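Local atomic coordinates of beta-lactamase (Burkholderia cenocepacia, PDB entry 5E2G), a protein that probably hydrolyses beta-lactam antibiotics to substituted beta-amino acids, as a member of the class C beta-lactamase family. Residues D167-M172 with T185-P190; D5-V10 with Y37-G42; R124-L129 with E212-Q217. One frame throughout, in Å; residues are numbered along the deposited sequence.

Interaction 1 of 3, residues D167-M172 with T185-P190; sequences DFATLM and TYINVP
Ile187, in the loop that follows helix 168-180, presses its branched side chain against the first turn of that helix, where Phe168, Ala169 and Met172 (a selenomethionine) receive it. The closest apolar contact is at Met172: its CB lies 3.9 Å from Ile187 CG1, and the two side chains cross obliquely. Ile187 CG1 stands anti to its own carbonyl carbon (chi1 -63°), which sends this branch to Met172 and leaves CG2 to meet Ala169 CB at 4.1 Å. Met172 CG, likewise anti to its carbonyl carbon (chi1 -61°), rests over one face of the Phe168 ring, offset toward the rim. Phe168 itself touches Ile187 more loosely, CE2 to CD1 at 4.5 Å. Thr68 and Leu67 of helix 64-77 pack on this buried side; an SxxK pattern at the start of that helix is consistent with the nucleophilic serine and lysine of class C enzymes. No hydrogen bond joins the two segments, but Glu173, one residue farther along the helix, accepts from the backbone N of both Ile187 and Asn188 through OE2. Toward solvent the contact thins out to the amide of exposed Asn188, whose OD1 approaches Ala169 CB to 3.7 Å. Beyond it, exposed Asp167 caps the helix: its OD2 accepts from Thr170 N at 3.0 Å, met from above the carboxylate plane, and from Thr170 OG1 at 2.7 Å on the anti lone pair, two bonds gripping one oxygen.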
loop_
_atom_site.group_PDB
_atom_site.type_symbol
_atom_site.label_atom_id
_atom_site.label_comp_id
_atom_site.label_asym_id
_atom_site.label_seq_id
_atom_site.Cartn_x
_atom_site.Cartn_y
_atom_site.Cartn_z
ATOM N N ASP A 167 0.536 -4.622 -20.590
ATOM C CA ASP A 167 1.123 -5.456 -19.551
ATOM C C ASP A 167 1.112 -4.724 -18.212
ATOM O O ASP A 167 1.377 -3.522 -18.147
ATOM C CB ASP A 167 2.554 -5.804 -19.991
ATOM C CG ASP A 167 3.344 -6.579 -18.955
ATOM O OD1 ASP A 167 3.077 -7.787 -18.765
ATOM O OD2 ASP A 167 4.283 -5.988 -18.376
ATOM N N PHE A 168 0.795 -5.445 -17.132
ATOM C CA PHE A 168 0.690 -4.785 -15.830
ATOM C C PHE A 168 2.028 -4.192 -15.383
ATOM O O PHE A 168 2.119 -2.995 -15.076
ATOM C CB PHE A 168 0.163 -5.742 -14.757
ATOM C CG PHE A 168 0.158 -5.124 -13.391
ATOM C CD1 PHE A 168 -0.861 -4.260 -13.018
ATOM C CD2 PHE A 168 1.205 -5.341 -12.507
ATOM C CE1 PHE A 168 -0.860 -3.646 -11.765
ATOM C CE2 PHE A 168 1.218 -4.734 -11.263
ATOM C CZ PHE A 168 0.183 -3.880 -10.895
ATOM N N ALA A 169 3.077 -5.026 -15.305
ATOM C CA ALA A 169 4.371 -4.553 -14.806
ATOM C C ALA A 169 4.917 -3.401 -15.641
ATOM O O ALA A 169 5.567 -2.495 -15.103
ATOM C CB ALA A 169 5.380 -5.704 -14.761
ATOM N N THR A 170 4.646 -3.411 -16.952
ATOM C CA THR A 170 5.044 -2.311 -17.828
ATOM C C THR A 170 4.333 -1.016 -17.454
ATOM O O THR A 170 4.939 0.058 -17.454
ATOM C CB THR A 170 4.749 -2.692 -19.280
ATOM O OG1 THR A 170 5.488 -3.872 -19.615
ATOM C CG2 THR A 170 5.120 -1.566 -20.229
ATOM N N LEU A 171 3.042 -1.093 -17.143
ATOM C CA LEU A 171 2.299 0.095 -16.733
ATOM C C LEU A 171 2.866 0.699 -15.457
ATOM O O LEU A 171 2.844 1.917 -15.281
ATOM C CB LEU A 171 0.829 -0.253 -16.529
ATOM C CG LEU A 171 -0.046 -0.448 -17.767
ATOM C CD1 LEU A 171 -1.353 -1.122 -17.396
ATOM C CD2 LEU A 171 -0.291 0.891 -18.438
HETATM N N MSE A 172 3.375 -0.128 -14.559
HETATM C CA MSE A 172 3.908 0.375 -13.308
HETATM C C MSE A 172 5.285 1.019 -13.508
HETATM O O MSE A 172 5.543 2.115 -13.017
HETATM C CB MSE A 172 3.983 -0.757 -12.292
HETATM C CG MSE A 172 2.633 -1.367 -11.975
HETATM SE SE MSE A 172 1.440 -0.211 -10.935
HETATM C CE MSE A 172 2.049 -0.713 -9.156
ATOM N N THR A 185 12.157 2.021 -7.845
ATOM C CA THR A 185 10.936 1.312 -7.506
ATOM C C THR A 185 10.668 0.297 -8.606
ATOM O O THR A 185 10.697 0.648 -9.789
ATOM C CB THR A 185 9.757 2.284 -7.365
ATOM O OG1 THR A 185 10.056 3.257 -6.361
ATOM C CG2 THR A 185 8.495 1.544 -6.975
ATOM N N TYR A 186 10.424 -0.956 -8.223
ATOM C CA TYR A 186 10.338 -2.040 -9.193
ATOM C C TYR A 186 9.217 -3.005 -8.852
ATOM O O TYR A 186 8.958 -3.286 -7.681
ATOM C CB TYR A 186 11.656 -2.825 -9.266
ATOM C CG TYR A 186 12.858 -1.929 -9.400
ATOM C CD1 TYR A 186 13.149 -1.303 -10.609
ATOM C CD2 TYR A 186 13.690 -1.689 -8.316
ATOM C CE1 TYR A 186 14.243 -0.471 -10.738
ATOM C CE2 TYR A 186 14.790 -0.864 -8.436
ATOM C CZ TYR A 186 15.059 -0.253 -9.648
ATOM O OH TYR A 186 16.148 0.576 -9.765
ATOM N N ILE A 187 8.558 -3.513 -9.891
ATOM C CA ILE A 187 7.854 -4.783 -9.768
ATOM C C ILE A 187 8.829 -5.931 -9.969
ATOM O O ILE A 187 8.868 -6.888 -9.186
ATOM C CB ILE A 187 6.688 -4.849 -10.773
ATOM C CG1 ILE A 187 5.655 -3.759 -10.481
ATOM C CG2 ILE A 187 6.041 -6.220 -10.760
ATOM C CD1 ILE A 187 5.032 -3.861 -9.110
ATOM N N ASN A 188 9.642 -5.839 -11.018
ATOM C CA ASN A 188 10.720 -6.778 -11.309
ATOM C C ASN A 188 12.040 -6.051 -11.081
ATOM O O ASN A 188 12.356 -5.096 -11.795
ATOM C CB ASN A 188 10.611 -7.293 -12.740
ATOM C CG ASN A 188 9.294 -7.976 -13.004
ATOM O OD1 ASN A 188 8.509 -7.541 -13.849
ATOM N ND2 ASN A 188 9.031 -9.050 -12.268
ATOM N N VAL A 189 12.794 -6.488 -10.083
ATOM C CA VAL A 189 14.057 -5.816 -9.762
ATOM C C VAL A 189 15.100 -6.179 -10.816
ATOM O O VAL A 189 15.319 -7.376 -11.077
ATOM C CB VAL A 189 14.529 -6.205 -8.363
ATOM C CG1 VAL A 189 15.866 -5.544 -8.052
ATOM C CG2 VAL A 189 13.485 -5.812 -7.320
ATOM N N PRO A 190 15.765 -5.201 -11.430
ATOM C CA PRO A 190 16.710 -5.496 -12.512
ATOM C C PRO A 190 18.022 -6.053 -11.986
ATOM O O PRO A 190 18.361 -5.918 -10.813
ATOM C CB PRO A 190 16.932 -4.133 -13.174
ATOM C CG PRO A 190 15.915 -3.217 -12.589
ATOM C CD PRO A 190 15.600 -3.754 -11.240
#

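Interaction 2 of 3, residues D5-V10 with Y37-G42; sequences DLRDTV and YVFDYG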
loop_
_atom_site.group_PDB
_atom_site.type_symbol
_atom_site.label_atom_id
_atom_site.label_comp_id
_atom_site.label_asym_id
_atom_site.label_seq_id
_atom_site.Cartn_x
_atom_site.Cartn_y
_atom_site.Cartn_z
ATOM N N ASP A 5 17.593 17.532 15.358
ATOM C CA ASP A 5 16.438 17.319 16.221
ATOM C C ASP A 5 15.494 16.290 15.623
ATOM O O ASP A 5 14.970 15.423 16.332
ATOM C CB ASP A 5 15.703 18.637 16.452
ATOM C CG ASP A 5 16.497 19.597 17.295
ATOM O OD1 ASP A 5 16.437 19.475 18.538
ATOM O OD2 ASP A 5 17.183 20.466 16.715
ATOM N N LEU A 6 15.273 16.372 14.310
ATOM C CA LEU A 6 14.371 15.435 13.659
ATOM C C LEU A 6 14.897 14.011 13.752
ATOM O O LEU A 6 14.146 13.086 14.083
ATOM C CB LEU A 6 14.164 15.848 12.209
ATOM C CG LEU A 6 13.207 14.952 11.433
ATOM C CD1 LEU A 6 11.926 14.724 12.226
ATOM C CD2 LEU A 6 12.914 15.573 10.082
ATOM N N ARG A 7 16.187 13.812 13.483
ATOM C CA ARG A 7 16.728 12.461 13.550
ATOM C C ARG A 7 16.656 11.920 14.971
ATOM O O ARG A 7 16.326 10.746 15.174
ATOM C CB ARG A 7 18.167 12.418 13.024
ATOM C CG ARG A 7 18.565 11.026 12.540
ATOM C CD ARG A 7 20.058 10.838 12.280
ATOM N NE ARG A 7 20.428 9.426 12.429
ATOM C CZ ARG A 7 20.480 8.541 11.434
ATOM N NH1 ARG A 7 20.815 7.279 11.681
ATOM N NH2 ARG A 7 20.215 8.921 10.190
ATOM N N ASP A 8 16.941 12.765 15.966
ATOM C CA ASP A 8 16.841 12.323 17.352
ATOM C C ASP A 8 15.429 11.872 17.674
ATOM O O ASP A 8 15.234 10.855 18.348
ATOM C CB ASP A 8 17.264 13.438 18.306
ATOM C CG ASP A 8 18.671 13.929 18.047
ATOM O OD1 ASP A 8 19.412 13.257 17.292
ATOM O OD2 ASP A 8 19.036 14.990 18.602
ATOM N N THR A 9 14.431 12.618 17.198
ATOM C CA THR A 9 13.042 12.242 17.439
ATOM C C THR A 9 12.742 10.863 16.864
ATOM O O THR A 9 12.109 10.027 17.522
ATOM C CB THR A 9 12.100 13.284 16.837
ATOM O OG1 THR A 9 12.394 14.574 17.381
ATOM C CG2 THR A 9 10.660 12.921 17.141
ATOM N N VAL A 10 13.187 10.609 15.632
ATOM C CA VAL A 10 12.965 9.300 15.027
ATOM C C VAL A 10 13.722 8.231 15.800
ATOM O O VAL A 10 13.155 7.204 16.196
ATOM C CB VAL A 10 13.366 9.318 13.541
ATOM C CG1 VAL A 10 13.455 7.908 12.995
ATOM C CG2 VAL A 10 12.363 10.125 12.738
ATOM N N TYR A 37 12.959 13.971 4.342
ATOM C CA TYR A 37 14.164 13.496 5.014
ATOM C C TYR A 37 14.127 11.979 5.026
ATOM O O TYR A 37 13.060 11.386 5.193
ATOM C CB TYR A 37 14.271 13.984 6.466
ATOM C CG TYR A 37 14.216 15.481 6.655
ATOM C CD1 TYR A 37 15.383 16.229 6.736
ATOM C CD2 TYR A 37 13.001 16.142 6.756
ATOM C CE1 TYR A 37 15.340 17.595 6.907
ATOM C CE2 TYR A 37 12.948 17.506 6.928
ATOM C CZ TYR A 37 14.121 18.228 7.003
ATOM O OH TYR A 37 14.077 19.592 7.175
ATOM N N VAL A 38 15.284 11.349 4.865
ATOM C CA VAL A 38 15.385 9.902 4.989
ATOM C C VAL A 38 16.492 9.582 5.977
ATOM O O VAL A 38 17.607 10.098 5.855
ATOM C CB VAL A 38 15.638 9.208 3.640
ATOM C CG1 VAL A 38 15.848 7.713 3.850
ATOM C CG2 VAL A 38 14.465 9.452 2.704
ATOM N N PHE A 39 16.177 8.737 6.953
ATOM C CA PHE A 39 17.098 8.349 8.013
ATOM C C PHE A 39 17.276 6.839 7.972
ATOM O O PHE A 39 16.304 6.097 8.151
ATOM C CB PHE A 39 16.568 8.794 9.376
ATOM C CG PHE A 39 16.250 10.258 9.448
ATOM C CD1 PHE A 39 17.263 11.203 9.367
ATOM C CD2 PHE A 39 14.946 10.690 9.585
ATOM C CE1 PHE A 39 16.981 12.548 9.428
ATOM C CE2 PHE A 39 14.657 12.033 9.651
ATOM C CZ PHE A 39 15.677 12.965 9.568
ATOM N N ASP A 40 18.508 6.388 7.738
ATOM C CA ASP A 40 18.804 4.970 7.592
ATOM C C ASP A 40 19.381 4.418 8.888
ATOM O O ASP A 40 20.120 5.108 9.595
ATOM C CB ASP A 40 19.778 4.724 6.434
ATOM C CG ASP A 40 19.149 4.986 5.060
ATOM O OD1 ASP A 40 17.927 4.772 4.897
ATOM O OD2 ASP A 40 19.879 5.414 4.142
ATOM N N TYR A 41 19.039 3.168 9.195
ATOM C CA TYR A 41 19.498 2.516 10.414
ATOM C C TYR A 41 19.919 1.083 10.127
ATOM O O TYR A 41 19.247 0.368 9.380
ATOM C CB TYR A 41 18.410 2.512 11.495
ATOM C CG TYR A 41 17.961 3.887 11.925
ATOM C CD1 TYR A 41 16.976 4.569 11.221
ATOM C CD2 TYR A 41 18.516 4.502 13.035
ATOM C CE1 TYR A 41 16.562 5.827 11.609
ATOM C CE2 TYR A 41 18.113 5.754 13.429
ATOM C CZ TYR A 41 17.136 6.415 12.714
ATOM O OH TYR A 41 16.738 7.671 13.115
ATOM N N GLY A 42 21.022 0.657 10.729
ATOM C CA GLY A 42 21.346 -0.754 10.701
ATOM C C GLY A 42 21.815 -1.239 9.338
ATOM O O GLY A 42 22.435 -0.505 8.566
HETATM O O HOH W 1 20.917 7.955 7.355
#
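The N-terminal helix 3-21 packs on edge strand 35-42 of the large antiparallel sheet, part of the alpha/beta fold of serine beta-lactamases; the axes of the two short segments approach to 9.8 Å at 49°. Apolar contacts centre on Phe39. Leu6 CG, anti to its backbone N, lies 3.7 Å from Phe39 CZ, and Val10 CG2 reaches Phe39 CD2 at 4.1 Å. Val10 CG1 instead meets Tyr41 OH, whose hydroxyl is hydrogen-bonded to Thr11 OG1. Two CH-pi contacts sit over ring faces: Leu6 CD2 is 3.7 Å from the centroid of Tyr37, and Arg7 CA covers Phe39. The extended Arg7 chain slides past Phe39 in the opposite sense, with CG 3.4 Å from Phe39 CD1, and its guanidinium stands nearly perpendicular to that ring. Its tip then meets Tyr41 in an off-centre cation-pi contact, CZ 4.6 Å from the ring centroid and the planes 32° apart. Polar bonds fix the rotation of the guanidinium. Its NH2 and Asp40 N both donate to one water, while Arg7 NH1, with the acceptor near the guanidinium plane, gives Asp40 O a bond of 3.1 Å and 157° lying in the carbonyl plane.

Interaction 3 of 3, residues R124-L129 with E212-Q217; sequences RDDAGL and EGMLWQ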
loop_
_atom_site.group_PDB
_atom_site.type_symbol
_atom_site.label_atom_id
_atom_site.label_comp_id
_atom_site.label_asym_id
_atom_site.label_seq_id
_atom_site.Cartn_x
_atom_site.Cartn_y
_atom_site.Cartn_z
ATOM N N ARG A 124 -1.345 -20.207 -11.495
ATOM C CA ARG A 124 -0.313 -20.923 -12.234
ATOM C C ARG A 124 -0.228 -20.377 -13.661
ATOM O O ARG A 124 0.803 -19.843 -14.067
ATOM C CB ARG A 124 -0.609 -22.426 -12.222
ATOM C CG ARG A 124 -1.761 -22.815 -11.284
ATOM C CD ARG A 124 -1.305 -23.179 -9.862
ATOM N NE ARG A 124 -0.057 -22.528 -9.473
ATOM C CZ ARG A 124 0.020 -21.352 -8.857
ATOM N NH1 ARG A 124 1.203 -20.839 -8.546
ATOM N NH2 ARG A 124 -1.086 -20.687 -8.554
ATOM N N ASP A 125 -1.314 -20.508 -14.411
ATOM C CA ASP A 125 -1.501 -19.804 -15.674
ATOM C C ASP A 125 -2.803 -19.007 -15.611
ATOM O O ASP A 125 -3.539 -19.048 -14.620
ATOM C CB ASP A 125 -1.498 -20.773 -16.864
ATOM C CG ASP A 125 -2.470 -21.927 -16.692
ATOM O OD1 ASP A 125 -3.246 -21.919 -15.716
ATOM O OD2 ASP A 125 -2.461 -22.844 -17.537
ATOM N N ASP A 126 -3.087 -18.278 -16.691
ATOM C CA ASP A 126 -4.276 -17.437 -16.719
ATOM C C ASP A 126 -5.547 -18.248 -16.944
ATOM O O ASP A 126 -6.602 -17.916 -16.388
ATOM C CB ASP A 126 -4.122 -16.371 -17.794
ATOM C CG ASP A 126 -3.073 -15.355 -17.435
ATOM O OD1 ASP A 126 -2.711 -15.290 -16.244
ATOM O OD2 ASP A 126 -2.610 -14.620 -18.329
ATOM N N ALA A 127 -5.472 -19.305 -17.759
ATOM C CA ALA A 127 -6.636 -20.164 -17.956
ATOM C C ALA A 127 -7.096 -20.780 -16.639
ATOM O O ALA A 127 -8.301 -20.941 -16.409
ATOM C CB ALA A 127 -6.321 -21.251 -18.983
ATOM N N GLY A 128 -6.153 -21.109 -15.752
ATOM C CA GLY A 128 -6.523 -21.640 -14.448
ATOM C C GLY A 128 -7.068 -20.577 -13.513
ATOM O O GLY A 128 -7.956 -20.850 -12.699
ATOM N N LEU A 129 -6.532 -19.358 -13.603
ATOM C CA LEU A 129 -7.118 -18.226 -12.891
ATOM C C LEU A 129 -8.580 -18.040 -13.279
ATOM O O LEU A 129 -9.460 -17.955 -12.413
ATOM C CB LEU A 129 -6.319 -16.955 -13.184
ATOM C CG LEU A 129 -6.971 -15.649 -12.727
ATOM C CD1 LEU A 129 -7.130 -15.655 -11.226
ATOM C CD2 LEU A 129 -6.175 -14.434 -13.189
ATOM N N GLU A 212 6.509 -15.586 -5.332
ATOM C CA GLU A 212 5.650 -14.867 -6.276
ATOM C C GLU A 212 4.511 -15.763 -6.755
ATOM O O GLU A 212 4.621 -16.448 -7.772
ATOM C CB GLU A 212 6.472 -14.362 -7.451
ATOM C CG GLU A 212 7.611 -13.436 -7.066
ATOM C CD GLU A 212 8.556 -13.170 -8.227
ATOM O OE1 GLU A 212 9.203 -12.097 -8.256
ATOM O OE2 GLU A 212 8.648 -14.039 -9.119
ATOM N N GLY A 213 3.388 -15.714 -6.044
ATOM C CA GLY A 213 2.192 -16.409 -6.473
ATOM C C GLY A 213 1.565 -15.728 -7.678
ATOM O O GLY A 213 2.163 -14.885 -8.345
HETATM N N MSE A 214 0.328 -16.116 -7.963
HETATM C CA MSE A 214 -0.415 -15.472 -9.042
HETATM C C MSE A 214 -1.020 -14.173 -8.512
HETATM O O MSE A 214 -1.343 -14.081 -7.323
HETATM C CB MSE A 214 -1.493 -16.407 -9.598
HETATM C CG MSE A 214 -2.189 -15.938 -10.884
HETATM SE SE MSE A 214 -1.023 -15.479 -12.393
HETATM C CE MSE A 214 0.125 -17.054 -12.412
ATOM N N LEU A 215 -1.163 -13.177 -9.391
ATOM C CA LEU A 215 -1.509 -11.820 -8.976
ATOM C C LEU A 215 -0.514 -11.298 -7.947
ATOM O O LEU A 215 -0.881 -10.556 -7.036
ATOM C CB LEU A 215 -2.932 -11.735 -8.411
ATOM C CG LEU A 215 -4.181 -11.906 -9.281
ATOM C CD1 LEU A 215 -4.074 -11.096 -10.551
ATOM C CD2 LEU A 215 -4.466 -13.360 -9.594
ATOM N N TRP A 216 0.753 -11.697 -8.068
ATOM C CA TRP A 216 1.752 -11.250 -7.102
ATOM C C TRP A 216 2.164 -9.809 -7.341
ATOM O O TRP A 216 2.487 -9.092 -6.390
ATOM C CB TRP A 216 2.995 -12.139 -7.157
ATOM C CG TRP A 216 3.843 -11.933 -8.390
ATOM C CD1 TRP A 216 3.725 -12.585 -9.590
ATOM C CD2 TRP A 216 4.934 -11.008 -8.540
ATOM N NE1 TRP A 216 4.675 -12.122 -10.473
ATOM C CE2 TRP A 216 5.431 -11.158 -9.854
ATOM C CE3 TRP A 216 5.539 -10.071 -7.691
ATOM C CZ2 TRP A 216 6.502 -10.398 -10.339
ATOM C CZ3 TRP A 216 6.607 -9.325 -8.174
ATOM C CH2 TRP A 216 7.074 -9.493 -9.485
ATOM N N GLN A 217 2.200 -9.379 -8.594
ATOM C CA GLN A 217 2.619 -8.010 -8.883
ATOM C C GLN A 217 1.619 -6.983 -8.374
ATOM O O GLN A 217 2.042 -6.025 -7.700
ATOM C CB GLN A 217 2.861 -7.851 -10.384
ATOM C CG GLN A 217 3.092 -9.156 -11.104
ATOM C CD GLN A 217 3.257 -8.968 -12.590
ATOM O OE1 GLN A 217 2.275 -8.873 -13.327
ATOM N NE2 GLN A 217 4.505 -8.904 -13.043
#
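Each segment runs from a loop or turn into the start of a helix, and their backbones come closest at Arg124 and Met214, whose CA atoms are 6.3 Å apart. Asp125 is the N-cap of helix 126-135; its OD1 accepts from Gly128 N at 3.0 Å, with the donor well above the carboxylate plane. On the other side, Gly213 to Trp216 form a type II beta turn, closed by a weak bond from Trp216 N to Gly213 O, and Leu215, with positive phi (56°), is the N-cap of helix 216-220. The contact has no hydrogen bond between the segments and rests on packing. Met214, a selenomethionine, carries most of it: CG is anti to the backbone N (chi1 -170°), and bends at chi2 and chi3 fold the chain so that CE comes end-on to the backbone, 3.3 Å from Arg124 O. Its selenium also passes Asp126 OD1 at 4.2 Å. Arg124 is poorly ordered, with high B factors, and its NH2 approaches Met214 CB only loosely, which fits a place at the surface. Deeper in, Leu129 and Leu215 cross at about a right angle. Leu215 CD2 fits against both methyls of Leu129, at 3.9 Å from CD1 and 4.1 Å from CD2. Within 212-217, the Trp216 ring is sandwiched between Glu212 CG on one face and Gln217 CG on the opposite one. Trp158 of helix 150-164 touches Asp126, Leu129 and Leu215, so this helix underlies the apolar end of the contact, joined by Met155 against Leu129; Arg223 of strand 223-224 packs on Glu212 and Trp216, and Gln217 reaches Phe168 and Ala169 of helix 168-180.

In the fold
Along the chain interaction 2 closes first; interaction 3 then opens and encloses interaction 1 in its loop. Interactions 1 and 3 are neighbours, with centres about 16 Å apart, and they touch: Trp216 packs on Ile187 and Asn188, while Gln217 packs on Phe168 and Ile187. Together they tie helices 126-135, 168-180 and 216-220 and their loops into one continuous patch of the helical region. Interaction 2 lies apart, its centre about 30 Å from that of interaction 1 and about 39 Å from that of interaction 3, which lies on the opposite side of the chain's centre from it; there it fastens the N-terminal helix to the edge strand of the large antiparallel sheet.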